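Side-chain contacts in vacuolar protein sorting 29 (Cryptosporidium parvum, PDB 2A22), which probably serves in vesicle-borne protein sorting as a VPS29-family subunit of the retromer coat, built on a calcineurin-like phosphoesterase fold: residues L60-V65 with I144-H149; N80-S85 with V107-G112. All coordinates share one frame; numbering follows the deposited sequence.

Contact 1 (L60-V65 with I144-H149); sequences LCTGNV and ILVTGH
Thr62 and Val146 meet through methyl groups, Thr62 CG2 lying 3.7 Å from Val146 CG1, with the two side chains crossing at about a right angle. The same threonine methyl rests against the backbone beyond the valine, 3.7 Å from Thr147 C and 3.8 Å from Gly148 N. Its first torsion (chi1 52°) sets OG1 between the backbone N and the carbonyl carbon and turns CG2 to the valine. Threonine suits this buried spot because its two branches do different work: the methyl packs, while OG1 makes a weak hydrogen bond to Ile31 O. Gly148 suits its place because, with no side chain, its CA can sit 4.1 Å from Thr62 OG1, where the threonine hydroxyl occupies the side-chain direction. Here the two sheets of the alpha-beta-beta-alpha sandwich face each other, strands 58-61 and 144-147 belonging to opposite layers and each running into a loop at this end. Past Thr62, Gly63 adopts phi 99° and psi -170°, angles at which a side chain would press on Thr62 O, and its N-H makes a weak hydrogen bond to Cys61 SG. The turn is fixed further by Asn64, whose OD1 accepts from Leu88 N while ND2 donates to Asp87 OD1. On the other loop, His149 ND1 is hydrogen-bonded to His120 NE2, and His120 ND1 in turn to Thr62 O.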
ATOM      1  N   LEU A  60      -4.061  -3.044   2.530  1.00 16.83           N
ATOM      2  CA  LEU A  60      -2.864  -3.720   2.027  1.00 16.93           C
ATOM      3  C   LEU A  60      -1.654  -2.820   2.217  1.00 15.58           C
ATOM      4  O   LEU A  60      -1.490  -1.795   1.555  1.00 14.82           O
ATOM      5  CB  LEU A  60      -3.020  -4.143   0.569  1.00 17.76           C
ATOM      6  CG  LEU A  60      -4.315  -4.898   0.231  1.00 21.24           C
ATOM      7  CD1 LEU A  60      -4.396  -5.120  -1.288  1.00 14.32           C
ATOM      8  CD2 LEU A  60      -4.409  -6.195   1.004  1.00 21.31           C
ATOM      9  N   CYS A  61      -0.819  -3.196   3.159  1.00 17.68           N
ATOM     10  CA  CYS A  61       0.273  -2.328   3.578  1.00 15.34           C
ATOM     11  C   CYS A  61       1.591  -2.833   3.039  1.00 16.03           C
ATOM     12  O   CYS A  61       1.945  -3.991   3.258  1.00 17.44           O
ATOM     13  CB  CYS A  61       0.320  -2.237   5.101  1.00 18.78           C
ATOM     14  SG  CYS A  61       1.734  -1.269   5.684  1.00 17.77           S
ATOM     15  N   THR A  62       2.319  -1.950   2.346  1.00 16.81           N
ATOM     16  CA  THR A  62       3.538  -2.324   1.616  1.00 18.08           C
ATOM     17  C   THR A  62       4.792  -2.493   2.507  1.00 18.71           C
ATOM     18  O   THR A  62       5.866  -2.832   2.005  1.00 18.29           O
ATOM     19  CB  THR A  62       3.824  -1.324   0.501  1.00 17.17           C
ATOM     20  OG1 THR A  62       3.823   0.019   1.050  1.00 19.09           O
ATOM     21  CG2 THR A  62       2.736  -1.476  -0.619  1.00 12.30           C
ATOM     22  N   GLY A  63       4.639  -2.277   3.807  1.00 15.43           N
ATOM     23  CA  GLY A  63       5.738  -2.440   4.738  1.00 17.33           C
ATOM     24  C   GLY A  63       6.407  -1.132   5.123  1.00 17.64           C
ATOM     25  O   GLY A  63       5.903  -0.037   4.814  1.00 16.63           O
ATOM     26  N   ASN A  64       7.546  -1.248   5.803  1.00 15.64           N
ATOM     27  CA  ASN A  64       8.174  -0.089   6.447  1.00 16.53           C
ATOM     28  C   ASN A  64       7.215   0.776   7.270  1.00 15.89           C
ATOM     29  O   ASN A  64       7.249   2.018   7.212  1.00 16.68           O
ATOM     30  CB  ASN A  64       9.000   0.725   5.449  1.00 14.92           C
ATOM     31  CG  ASN A  64      10.328   0.078   5.164  1.00 16.11           C
ATOM     32  OD1 ASN A  64      10.711  -0.880   5.840  1.00 18.79           O
ATOM     33  ND2 ASN A  64      11.040   0.577   4.162  1.00 21.13           N
ATOM     34  N   VAL A  65       6.328   0.095   7.995  1.00 15.18           N
ATOM     35  CA  VAL A  65       5.542   0.717   9.065  1.00 16.85           C
ATOM     36  C   VAL A  65       6.487   1.157  10.197  1.00 18.67           C
ATOM     37  O   VAL A  65       6.353   2.266  10.710  1.00 17.95           O
ATOM     38  CB  VAL A  65       4.492  -0.264   9.612  1.00 16.82           C
ATOM     39  CG1 VAL A  65       3.731   0.356  10.771  1.00 17.49           C
ATOM     40  CG2 VAL A  65       3.535  -0.703   8.485  1.00 15.84           C
ATOM     41  N   ILE A 144      -3.564  -7.501  -9.907  1.00 20.47           N
ATOM     42  CA  ILE A 144      -3.092  -6.187  -9.468  1.00 18.60           C
ATOM     43  C   ILE A 144      -1.909  -6.425  -8.546  1.00 18.92           C
ATOM     44  O   ILE A 144      -1.967  -7.264  -7.626  1.00 21.52           O
ATOM     45  CB  ILE A 144      -4.198  -5.371  -8.720  1.00 19.29           C
ATOM     46  CG1 ILE A 144      -5.464  -5.203  -9.587  1.00 17.30           C
ATOM     47  CG2 ILE A 144      -3.641  -4.001  -8.243  1.00 16.05           C
ATOM     48  CD1 ILE A 144      -6.712  -4.650  -8.831  1.00 16.95           C
ATOM     49  N   LEU A 145      -0.823  -5.723  -8.808  1.00 18.43           N
ATOM     50  CA  LEU A 145       0.350  -5.821  -7.943  1.00 17.43           C
ATOM     51  C   LEU A 145       0.615  -4.510  -7.191  1.00 18.18           C
ATOM     52  O   LEU A 145       0.775  -3.441  -7.803  1.00 14.28           O
ATOM     53  CB  LEU A 145       1.582  -6.225  -8.751  1.00 16.66           C
ATOM     54  CG  LEU A 145       2.903  -6.328  -7.984  1.00 16.69           C
ATOM     55  CD1 LEU A 145       2.889  -7.505  -6.955  1.00 11.48           C
ATOM     56  CD2 LEU A 145       4.082  -6.497  -8.948  1.00 15.14           C
ATOM     57  N   VAL A 146       0.704  -4.620  -5.862  1.00 18.74           N
ATOM     58  CA  VAL A 146       0.975  -3.466  -4.996  1.00 17.31           C
ATOM     59  C   VAL A 146       2.360  -3.572  -4.322  1.00 18.73           C
ATOM     60  O   VAL A 146       2.628  -4.495  -3.535  1.00 17.94           O
ATOM     61  CB  VAL A 146      -0.130  -3.328  -3.928  1.00 18.55           C
ATOM     62  CG1 VAL A 146       0.040  -2.000  -3.124  1.00 14.19           C
ATOM     63  CG2 VAL A 146      -1.528  -3.406  -4.596  1.00 15.13           C
ATOM     64  N   THR A 147       3.233  -2.622  -4.630  1.00 18.05           N
ATOM     65  CA  THR A 147       4.578  -2.604  -4.056  1.00 17.48           C
ATOM     66  C   THR A 147       4.905  -1.186  -3.561  1.00 19.61           C
ATOM     67  O   THR A 147       4.234  -0.213  -3.943  1.00 18.11           O
ATOM     68  CB  THR A 147       5.637  -3.039  -5.098  1.00 18.92           C
ATOM     69  OG1 THR A 147       5.693  -2.060  -6.147  1.00 14.69           O
ATOM     70  CG2 THR A 147       5.279  -4.411  -5.710  1.00 14.92           C
ATOM     71  N   GLY A 148       5.925  -1.069  -2.706  1.00 19.73           N
ATOM     72  CA  GLY A 148       6.361   0.235  -2.200  1.00 18.43           C
ATOM     73  C   GLY A 148       7.850   0.455  -2.396  1.00 20.24           C
ATOM     74  O   GLY A 148       8.370   0.413  -3.527  1.00 19.60           O
ATOM     75  N   HIS A 149       8.524   0.703  -1.280  1.00 19.00           N
ATOM     76  CA  HIS A 149       9.976   0.832  -1.193  1.00 19.15           C
ATOM     77  C   HIS A 149      10.603   2.113  -1.748  1.00 19.13           C
ATOM     78  O   HIS A 149      11.443   2.730  -1.103  1.00 19.70           O
ATOM     79  CB  HIS A 149      10.716  -0.416  -1.740  1.00 20.26           C
ATOM     80  CG  HIS A 149      12.193  -0.333  -1.548  1.00 19.33           C
ATOM     81  ND1 HIS A 149      12.780  -0.404  -0.299  1.00 24.19           N
ATOM     82  CD2 HIS A 149      13.198  -0.083  -2.424  1.00 22.27           C
ATOM     83  CE1 HIS A 149      14.086  -0.242  -0.418  1.00 23.70           C
ATOM     84  NE2 HIS A 149      14.366  -0.050  -1.696  1.00 26.57           N
TER

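Contact 2 (N80-S85 with V107-G112); sequences NVYIVS and VVVQIG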
ATOM      1  N   ASN A  80      -9.705  -7.118   7.978  1.00 22.08           N
ATOM      2  CA  ASN A  80      -8.758  -7.583   6.925  1.00 23.05           C
ATOM      3  C   ASN A  80      -7.564  -6.647   6.653  1.00 22.37           C
ATOM      4  O   ASN A  80      -7.627  -5.753   5.789  1.00 23.08           O
ATOM      5  CB  ASN A  80      -9.498  -7.940   5.614  1.00 23.38           C
ATOM      6  CG  ASN A  80     -10.680  -8.898   5.856  1.00 28.33           C
ATOM      7  OD1 ASN A  80     -10.562  -9.830   6.640  1.00 29.57           O
ATOM      8  ND2 ASN A  80     -11.816  -8.643   5.211  1.00 28.64           N
ATOM      9  N   VAL A  81      -6.495  -6.848   7.413  1.00 20.36           N
ATOM     10  CA  VAL A  81      -5.317  -5.988   7.345  1.00 21.28           C
ATOM     11  C   VAL A  81      -4.064  -6.832   7.066  1.00 22.00           C
ATOM     12  O   VAL A  81      -3.661  -7.648   7.900  1.00 22.03           O
ATOM     13  CB  VAL A  81      -5.139  -5.165   8.631  1.00 21.71           C
ATOM     14  CG1 VAL A  81      -3.845  -4.366   8.574  1.00 23.40           C
ATOM     15  CG2 VAL A  81      -6.350  -4.216   8.828  1.00 22.79           C
ATOM     16  N   TYR A  82      -3.481  -6.638   5.884  1.00 17.36           N
ATOM     17  CA  TYR A  82      -2.288  -7.354   5.460  1.00 17.70           C
ATOM     18  C   TYR A  82      -1.099  -6.414   5.454  1.00 16.87           C
ATOM     19  O   TYR A  82      -1.137  -5.341   4.815  1.00 17.75           O
ATOM     20  CB  TYR A  82      -2.501  -7.941   4.045  1.00 18.74           C
ATOM     21  CG  TYR A  82      -3.665  -8.921   4.020  1.00 19.83           C
ATOM     22  CD1 TYR A  82      -3.437 -10.267   4.220  1.00 21.36           C
ATOM     23  CD2 TYR A  82      -4.999  -8.488   3.852  1.00 21.25           C
ATOM     24  CE1 TYR A  82      -4.469 -11.184   4.243  1.00 24.11           C
ATOM     25  CE2 TYR A  82      -6.069  -9.411   3.869  1.00 21.25           C
ATOM     26  CZ  TYR A  82      -5.774 -10.764   4.067  1.00 27.37           C
ATOM     27  OH  TYR A  82      -6.751 -11.745   4.102  1.00 29.73           O
ATOM     28  N   ILE A  83      -0.034  -6.823   6.140  1.00 14.85           N
ATOM     29  CA  ILE A  83       1.200  -6.055   6.227  1.00 15.76           C
ATOM     30  C   ILE A  83       2.343  -6.945   5.848  1.00 17.45           C
ATOM     31  O   ILE A  83       2.495  -8.071   6.372  1.00 20.59           O
ATOM     32  CB  ILE A  83       1.425  -5.509   7.656  1.00 16.10           C
ATOM     33  CG1 ILE A  83       0.262  -4.570   8.054  1.00 18.86           C
ATOM     34  CG2 ILE A  83       2.797  -4.820   7.774  1.00 15.66           C
ATOM     35  CD1 ILE A  83       0.175  -4.208   9.581  1.00 18.72           C
ATOM     36  N   VAL A  84       3.151  -6.473   4.909  1.00 17.89           N
ATOM     37  CA  VAL A  84       4.340  -7.221   4.547  1.00 16.10           C
ATOM     38  C   VAL A  84       5.583  -6.552   5.152  1.00 17.77           C
ATOM     39  O   VAL A  84       5.572  -5.366   5.484  1.00 14.70           O
ATOM     40  CB  VAL A  84       4.470  -7.423   3.021  1.00 15.39           C
ATOM     41  CG1 VAL A  84       3.321  -8.305   2.532  1.00 15.05           C
ATOM     42  CG2 VAL A  84       4.534  -6.059   2.271  1.00 11.68           C
ATOM     43  N   SER A  85       6.633  -7.337   5.306  1.00 18.55           N
ATOM     44  CA  SER A  85       7.912  -6.859   5.814  1.00 22.64           C
ATOM     45  C   SER A  85       8.673  -5.963   4.821  1.00 20.24           C
ATOM     46  O   SER A  85       8.879  -6.335   3.658  1.00 23.43           O
ATOM     47  CB  SER A  85       8.784  -8.075   6.157  1.00 22.56           C
ATOM     48  OG  SER A  85       9.845  -7.644   6.977  1.00 35.40           O
ATOM     49  N   VAL A 107       2.166 -11.392  -0.058  1.00 25.51           N
ATOM     50  CA  VAL A 107       0.783 -11.785   0.219  1.00 24.00           C
ATOM     51  C   VAL A 107       0.066 -11.745  -1.134  1.00 24.09           C
ATOM     52  O   VAL A 107       0.360 -10.889  -1.982  1.00 20.70           O
ATOM     53  CB  VAL A 107       0.141 -10.759   1.223  1.00 24.82           C
ATOM     54  CG1 VAL A 107      -1.346 -10.564   1.016  1.00 25.62           C
ATOM     55  CG2 VAL A 107       0.458 -11.135   2.672  1.00 25.99           C
ATOM     56  N   VAL A 108      -0.843 -12.694  -1.353  1.00 24.02           N
ATOM     57  CA  VAL A 108      -1.765 -12.634  -2.492  1.00 22.36           C
ATOM     58  C   VAL A 108      -3.128 -12.831  -1.908  1.00 21.84           C
ATOM     59  O   VAL A 108      -3.358 -13.778  -1.152  1.00 22.39           O
ATOM     60  CB  VAL A 108      -1.475 -13.703  -3.543  1.00 23.65           C
ATOM     61  CG1 VAL A 108      -2.463 -13.595  -4.732  1.00 21.54           C
ATOM     62  CG2 VAL A 108      -0.053 -13.575  -4.023  1.00 19.55           C
ATOM     63  N   VAL A 109      -4.020 -11.894  -2.189  1.00 22.25           N
ATOM     64  CA  VAL A 109      -5.333 -11.921  -1.540  1.00 24.03           C
ATOM     65  C   VAL A 109      -6.415 -11.706  -2.573  1.00 23.34           C
ATOM     66  O   VAL A 109      -6.265 -10.861  -3.471  1.00 24.84           O
ATOM     67  CB  VAL A 109      -5.426 -10.926  -0.323  1.00 25.57           C
ATOM     68  CG1 VAL A 109      -5.005  -9.567  -0.717  1.00 25.10           C
ATOM     69  CG2 VAL A 109      -6.817 -10.890   0.273  1.00 27.92           C
ATOM     70  N   GLN A 110      -7.471 -12.512  -2.478  1.00 21.73           N
ATOM     71  CA  GLN A 110      -8.591 -12.412  -3.414  1.00 23.92           C
ATOM     72  C   GLN A 110      -9.550 -11.377  -2.838  1.00 21.31           C
ATOM     73  O   GLN A 110     -10.053 -11.553  -1.747  1.00 21.48           O
ATOM     74  CB  GLN A 110      -9.276 -13.786  -3.568  1.00 26.20           C
ATOM     75  CG  GLN A 110     -10.459 -13.844  -4.549  1.00 26.93           C
ATOM     76  CD  GLN A 110     -10.039 -13.744  -5.998  1.00 32.67           C
ATOM     77  OE1 GLN A 110     -10.718 -13.117  -6.806  1.00 37.28           O
ATOM     78  NE2 GLN A 110      -8.920 -14.354  -6.338  1.00 31.10           N
ATOM     79  N   ILE A 111      -9.740 -10.271  -3.548  1.00 19.85           N
ATOM     80  CA  ILE A 111     -10.745  -9.277  -3.150  1.00 20.42           C
ATOM     81  C   ILE A 111     -11.725  -9.097  -4.310  1.00 20.10           C
ATOM     82  O   ILE A 111     -11.339  -8.635  -5.384  1.00 21.69           O
ATOM     83  CB  ILE A 111     -10.111  -7.918  -2.696  1.00 20.07           C
ATOM     84  CG1 ILE A 111      -9.004  -8.159  -1.653  1.00 16.40           C
ATOM     85  CG2 ILE A 111     -11.191  -6.968  -2.142  1.00 17.09           C
ATOM     86  CD1 ILE A 111      -8.348  -6.854  -1.118  1.00 17.13           C
ATOM     87  N   GLY A 112     -12.969  -9.527  -4.099  1.00 20.78           N
ATOM     88  CA  GLY A 112     -13.969  -9.577  -5.163  1.00 20.59           C
ATOM     89  C   GLY A 112     -13.450 -10.327  -6.383  1.00 23.29           C
ATOM     90  O   GLY A 112     -13.035 -11.488  -6.286  1.00 23.62           O
TER
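Strands 81-83 and 106-111 face each other from different sheets, with no hydrogen bond between these segments and their nearest alpha carbons, Val84 CA and Val107 CA, 7.2 Å apart. Side chains bridge that gap. Tyr82 reaches across with its ring: CD1 is 3.8 Å from Val107 CG1, which approaches obliquely, whereas Val109 lies over one face, its CB above the ring and its CG2 3.9 Å from Tyr82 CZ. The tyrosine's first torsion (chi1 -61°) puts CG beside the backbone N and anti to the carbonyl carbon, and chi2 of -92° stands the ring across the CA-CB-CG plane, offering that face to Val109. In Val109, CG2 is anti to the backbone N (CG1 having chi1 52°), which brings this methyl to the phenol end, 3.9 Å from Tyr82 OH. Farther along, Val84 CG1 packs 4.0 Å from Val107 CG2, so Val107 spends one methyl on each partner. Beta-branched Val107 and Val109 suit a strand, Val84 adds compact apolar bulk where the chain leaves its strand, and a long, flat tyrosine can span the space between sheets at this partly buried edge. Each strand is outermost in its own sheet within the chain. Strand 58-61 flanks 81-83, helix 68-77 hydrogen-bonds Val81 O through Lys75 NZ, and strand 114-119 flanks 106-111, sending Leu118 against both Tyr82 and Val84.

Both contacts join the same two sheets of the sandwich, contact 1 with its centre about 4 Å from the centre of the molecule and contact 2 about 10 Å from it; the two contact centres are about 10 Å apart. Strands 58-61 and 81-83 are parallel neighbours, tied by probable hydrogen bonds between Cys61 N and Tyr82 O (2.7 Å) and between Cys61 O and Val84 N (3.2 Å). Leu60 CD2 packs 3.7 Å from Tyr82 CD2. Both segments of contact 2 fall in sequence between those of contact 1. Donor atoms of His149, Asp87 and His120 converge in a way consistent with a metal-free phosphoesterase metal site; the Val84 side chain comes close to these residues but makes no contact with them.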